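PDB 5EK8: lipoxygenase from Cyanothece sp., which probably inserts molecular oxygen into polyunsaturated fatty acids as a 9R-lipoxygenase, using a non-heme iron centre. Local coordinates for residues 635-638 against 639-643; 392-395 against 396-399. All coordinates share one frame; numbering follows the deposited sequence.

How the interactions relate
Both contacts are local and sit where a loop turns into a helix: interaction 2 at the start of helix 394-404, deep in the molecule, and interaction 1 at the start of helix 639-647, partly buried and further from the centre of the chain. At interaction 2 isoleucines and asparagines pack in the interior, with Ile397 and Asn398 beside the iron site, and the amides find polar partners inside the protein. At interaction 1, by contrast, proline, valine and leucine face inward while glutamate and arginine form a weak ion pair. Their centres are about 22 Å apart, yet the segments meet through a long, weak salt bridge between Lys392 NZ and Asp636 OD1, 3.5 Å apart.

Interaction 1. Residues 635-638 against 639-643; sequences DDVP and EELRT
The carbonyl oxygen of Pro638 is approached by two backbone N-H groups of the helix it opens, both through weak bonds. Leu641 N lies 3.1 Å from Pro638 O, but its bond is bent to 133° at the hydrogen. Arg642 N is further, 3.5 Å from Pro638 O, and points almost straight at it. Thr643 N then bonds to Glu639 O, so the helical pattern is running from its first turn. Proline is readily accepted just before a helix, because its missing N-H is not called for where no earlier helical carbonyl needs one.

Val637 lies against the same first turn. Its CG1, anti to the backbone N (chi1 178°), reaches Arg642 CG at 3.6 Å, the two side chains crossing at about a right angle. The same methyl touches Leu641 CD2 at 4.0 Å. Leu641 also meets Leu463 and Tyr466 of helix 451-473, so this apolar face continues into the neighbouring helix.

On the more polar side, Arg642 NH1 forms a weak salt bridge with Glu639, 3.3 Å from Glu639 OE1, and the carboxylate carbon lies at the edge of the guanidinium, in its plane. The bend at chi3 (56°) turns the arginine head back toward Glu639, one turn earlier. Arg642 NE and NH2 are taken by the carbonyls of Leu629 and Val630, while Glu640 pairs with Lys473. This is a helix N-terminus with proline at the N-cap position, and an i to i+3 glutamate-arginine pair along the first turn.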
loop_
_atom_site.group_PDB
_atom_site.type_symbol
_atom_site.label_atom_id
_atom_site.label_comp_id
_atom_site.label_asym_id
_atom_site.label_seq_id
_atom_site.Cartn_x
_atom_site.Cartn_y
_atom_site.Cartn_z
ATOM N N ASP A 635 1.699 -11.495 -16.103
ATOM C CA ASP A 635 1.812 -11.130 -17.518
ATOM C C ASP A 635 1.043 -9.850 -17.856
ATOM O O ASP A 635 0.288 -9.800 -18.828
ATOM C CB ASP A 635 1.328 -12.279 -18.416
ATOM C CG ASP A 635 2.132 -13.559 -18.223
ATOM O OD1 ASP A 635 3.336 -13.576 -18.577
ATOM O OD2 ASP A 635 1.555 -14.551 -17.720
ATOM N N ASP A 636 1.250 -8.816 -17.052
ATOM C CA ASP A 636 0.540 -7.561 -17.239
ATOM C C ASP A 636 1.485 -6.371 -17.131
ATOM O O ASP A 636 1.084 -5.231 -17.363
ATOM C CB ASP A 636 -0.581 -7.432 -16.216
ATOM C CG ASP A 636 -0.063 -7.396 -14.798
ATOM O OD1 ASP A 636 -0.825 -6.987 -13.904
ATOM O OD2 ASP A 636 1.107 -7.777 -14.576
ATOM N N VAL A 637 2.731 -6.646 -16.759
ATOM C CA VAL A 637 3.759 -5.615 -16.697
ATOM C C VAL A 637 4.272 -5.319 -18.101
ATOM O O VAL A 637 4.874 -6.190 -18.736
ATOM C CB VAL A 637 4.939 -6.033 -15.798
ATOM C CG1 VAL A 637 6.014 -4.964 -15.800
ATOM C CG2 VAL A 637 4.465 -6.308 -14.384
ATOM N N PRO A 638 4.016 -4.094 -18.595
ATOM C CA PRO A 638 4.443 -3.655 -19.928
ATOM C C PRO A 638 5.921 -3.941 -20.170
ATOM O O PRO A 638 6.758 -3.625 -19.325
ATOM C CB PRO A 638 4.161 -2.154 -19.906
ATOM C CG PRO A 638 3.029 -2.013 -18.946
ATOM C CD PRO A 638 3.280 -3.037 -17.880
ATOM N N GLU A 639 6.225 -4.543 -21.315
ATOM C CA GLU A 639 7.554 -5.081 -21.576
ATOM C C GLU A 639 8.650 -4.023 -21.596
ATOM O O GLU A 639 9.811 -4.333 -21.334
ATOM C CB GLU A 639 7.554 -5.854 -22.894
ATOM C CG GLU A 639 7.000 -7.261 -22.764
ATOM C CD GLU A 639 7.870 -8.154 -21.889
ATOM O OE1 GLU A 639 9.096 -7.914 -21.818
ATOM O OE2 GLU A 639 7.324 -9.092 -21.267
ATOM N N GLU A 640 8.283 -2.781 -21.899
ATOM C CA GLU A 640 9.244 -1.678 -21.909
ATOM C C GLU A 640 9.886 -1.479 -20.535
ATOM O O GLU A 640 11.096 -1.257 -20.425
ATOM C CB GLU A 640 8.573 -0.377 -22.362
ATOM C CG GLU A 640 8.144 -0.353 -23.826
ATOM C CD GLU A 640 6.838 -1.082 -24.068
ATOM O OE1 GLU A 640 6.230 -1.558 -23.088
ATOM O OE2 GLU A 640 6.416 -1.176 -25.238
ATOM N N LEU A 641 9.065 -1.561 -19.492
ATOM C CA LEU A 641 9.530 -1.396 -18.121
ATOM C C LEU A 641 10.432 -2.554 -17.727
ATOM O O LEU A 641 11.480 -2.366 -17.096
ATOM C CB LEU A 641 8.341 -1.304 -17.164
ATOM C CG LEU A 641 8.655 -1.181 -15.672
ATOM C CD1 LEU A 641 9.406 0.112 -15.371
ATOM C CD2 LEU A 641 7.372 -1.273 -14.856
ATOM N N ARG A 642 10.012 -3.754 -18.113
ATOM C CA ARG A 642 10.782 -4.956 -17.855
ATOM C C ARG A 642 12.169 -4.846 -18.470
ATOM O O ARG A 642 13.168 -5.047 -17.789
ATOM C CB ARG A 642 10.062 -6.191 -18.403
ATOM C CG ARG A 642 8.663 -6.391 -17.845
ATOM C CD ARG A 642 8.243 -7.848 -17.921
ATOM N NE ARG A 642 9.202 -8.703 -17.231
ATOM C CZ ARG A 642 10.043 -9.535 -17.840
ATOM N NH1 ARG A 642 10.040 -9.640 -19.162
ATOM N NH2 ARG A 642 10.887 -10.265 -17.125
ATOM N N THR A 643 12.232 -4.516 -19.754
ATOM C CA THR A 643 13.515 -4.484 -20.443
ATOM C C THR A 643 14.364 -3.317 -19.940
ATOM O O THR A 643 15.593 -3.402 -19.916
ATOM C CB THR A 643 13.338 -4.403 -21.979
ATOM O OG1 THR A 643 14.623 -4.384 -22.608
ATOM C CG2 THR A 643 12.576 -3.161 -22.373
#

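Interaction 2. Residues 392-395 against 396-399; sequences KSII and NINR
The first turn of helix 394-404 passes beside the non-heme iron site, with Ser393 at its N-cap position. Asn398 N bonds to Ile394 O at 3.0 Å, nearly straight at 164°, and Arg399 N makes the next such bond, to Ile395 O. At the very start, Asn396 N reaches Ser393 O only weakly, at 3.2 Å.

Asn396 folds back over this end: with CG beside its own backbone N (chi1 -58°), its CB rests 3.3 Å from Ser393 O. An amide suits the buried place because it offers both a donor and an acceptor: ND2 bonds to the Asp184 carbonyl and OD1 to the Thr182 hydroxyl. A leucine here would probably leave the Asp184 carbonyl and the Thr182 hydroxyl without their amide partner.

Ile394 presents CG1 to the residues three and four places on, Ile397 CG2 at 4.1 Å and Asn398 ND2 at 3.9 Å, and its branched chain also packs against Met367 and Ala371 of helix 337-377. The Asn398 amide leads on to the metal: OD1 accepts a bond from ND1 of the iron ligand His364, and ND2 bonds to Glu368. Ile397 lies close to Ile668, another iron ligand. A second-shell asparagine bonded to ND1 of a ligand histidine on helix 337-377, and so probably fixing the turn of its ring, belongs to the iron site of the lipoxygenase catalytic domain.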
loop_
_atom_site.group_PDB
_atom_site.type_symbol
_atom_site.label_atom_id
_atom_site.label_comp_id
_atom_site.label_asym_id
_atom_site.label_seq_id
_atom_site.Cartn_x
_atom_site.Cartn_y
_atom_site.Cartn_z
ATOM N N LYS A 392 -3.143 -2.501 -8.746
ATOM C CA LYS A 392 -4.080 -3.585 -8.492
ATOM C C LYS A 392 -3.851 -4.210 -7.116
ATOM O O LYS A 392 -2.755 -4.129 -6.561
ATOM C CB LYS A 392 -3.992 -4.654 -9.587
ATOM C CG LYS A 392 -2.612 -5.240 -9.835
ATOM C CD LYS A 392 -2.707 -6.756 -10.031
ATOM C CE LYS A 392 -1.612 -7.313 -10.943
ATOM N NZ LYS A 392 -0.226 -7.129 -10.433
ATOM N N SER A 393 -4.920 -4.777 -6.561
ATOM C CA SER A 393 -4.888 -5.588 -5.340
ATOM C C SER A 393 -4.624 -4.829 -4.032
ATOM O O SER A 393 -4.764 -5.408 -2.956
ATOM C CB SER A 393 -3.850 -6.711 -5.486
ATOM O OG SER A 393 -4.215 -7.612 -6.518
ATOM N N ILE A 394 -4.267 -3.547 -4.104
ATOM C CA ILE A 394 -3.895 -2.808 -2.894
ATOM C C ILE A 394 -5.099 -2.561 -1.978
ATOM O O ILE A 394 -4.961 -2.512 -0.747
ATOM C CB ILE A 394 -3.206 -1.464 -3.234
ATOM C CG1 ILE A 394 -2.500 -0.898 -2.002
ATOM C CG2 ILE A 394 -4.189 -0.454 -3.803
ATOM C CD1 ILE A 394 -1.773 0.409 -2.275
ATOM N N ILE A 395 -6.283 -2.451 -2.575
ATOM C CA ILE A 395 -7.504 -2.263 -1.804
ATOM C C ILE A 395 -7.718 -3.444 -0.859
ATOM O O ILE A 395 -8.154 -3.273 0.286
ATOM C CB ILE A 395 -8.734 -2.094 -2.723
ATOM C CG1 ILE A 395 -8.795 -3.217 -3.765
ATOM C CG2 ILE A 395 -8.702 -0.730 -3.414
ATOM C CD1 ILE A 395 -10.095 -3.266 -4.529
ATOM N N ASN A 396 -7.378 -4.635 -1.345
ATOM C CA ASN A 396 -7.512 -5.862 -0.575
ATOM C C ASN A 396 -6.642 -5.839 0.675
ATOM O O ASN A 396 -7.125 -6.080 1.785
ATOM C CB ASN A 396 -7.151 -7.077 -1.436
ATOM C CG ASN A 396 -8.013 -7.194 -2.684
ATOM O OD1 ASN A 396 -9.235 -7.023 -2.632
ATOM N ND2 ASN A 396 -7.375 -7.475 -3.821
ATOM N N ILE A 397 -5.360 -5.537 0.494
ATOM C CA ILE A 397 -4.425 -5.595 1.610
ATOM C C ILE A 397 -4.700 -4.477 2.609
ATOM O O ILE A 397 -4.559 -4.679 3.815
ATOM C CB ILE A 397 -2.946 -5.543 1.142
ATOM C CG1 ILE A 397 -2.003 -5.707 2.336
ATOM C CG2 ILE A 397 -2.634 -4.266 0.394
ATOM C CD1 ILE A 397 -2.223 -6.987 3.129
ATOM N N ASN A 398 -5.117 -3.311 2.125
ATOM C CA ASN A 398 -5.464 -2.235 3.050
ATOM C C ASN A 398 -6.704 -2.586 3.876
ATOM O O ASN A 398 -6.739 -2.382 5.102
ATOM C CB ASN A 398 -5.676 -0.928 2.293
ATOM C CG ASN A 398 -4.382 -0.343 1.777
ATOM O OD1 ASN A 398 -3.297 -0.835 2.095
ATOM N ND2 ASN A 398 -4.484 0.718 0.980
ATOM N N ARG A 399 -7.712 -3.131 3.202
ATOM C CA ARG A 399 -8.927 -3.568 3.878
ATOM C C ARG A 399 -8.628 -4.675 4.888
ATOM O O ARG A 399 -9.290 -4.779 5.920
ATOM C CB ARG A 399 -9.963 -4.041 2.856
ATOM C CG ARG A 399 -11.241 -4.587 3.462
ATOM C CD ARG A 399 -11.895 -3.577 4.383
ATOM N NE ARG A 399 -13.057 -4.140 5.066
ATOM C CZ ARG A 399 -13.015 -4.726 6.258
ATOM N NH1 ARG A 399 -11.864 -4.828 6.910
ATOM N NH2 ARG A 399 -14.127 -5.207 6.799
#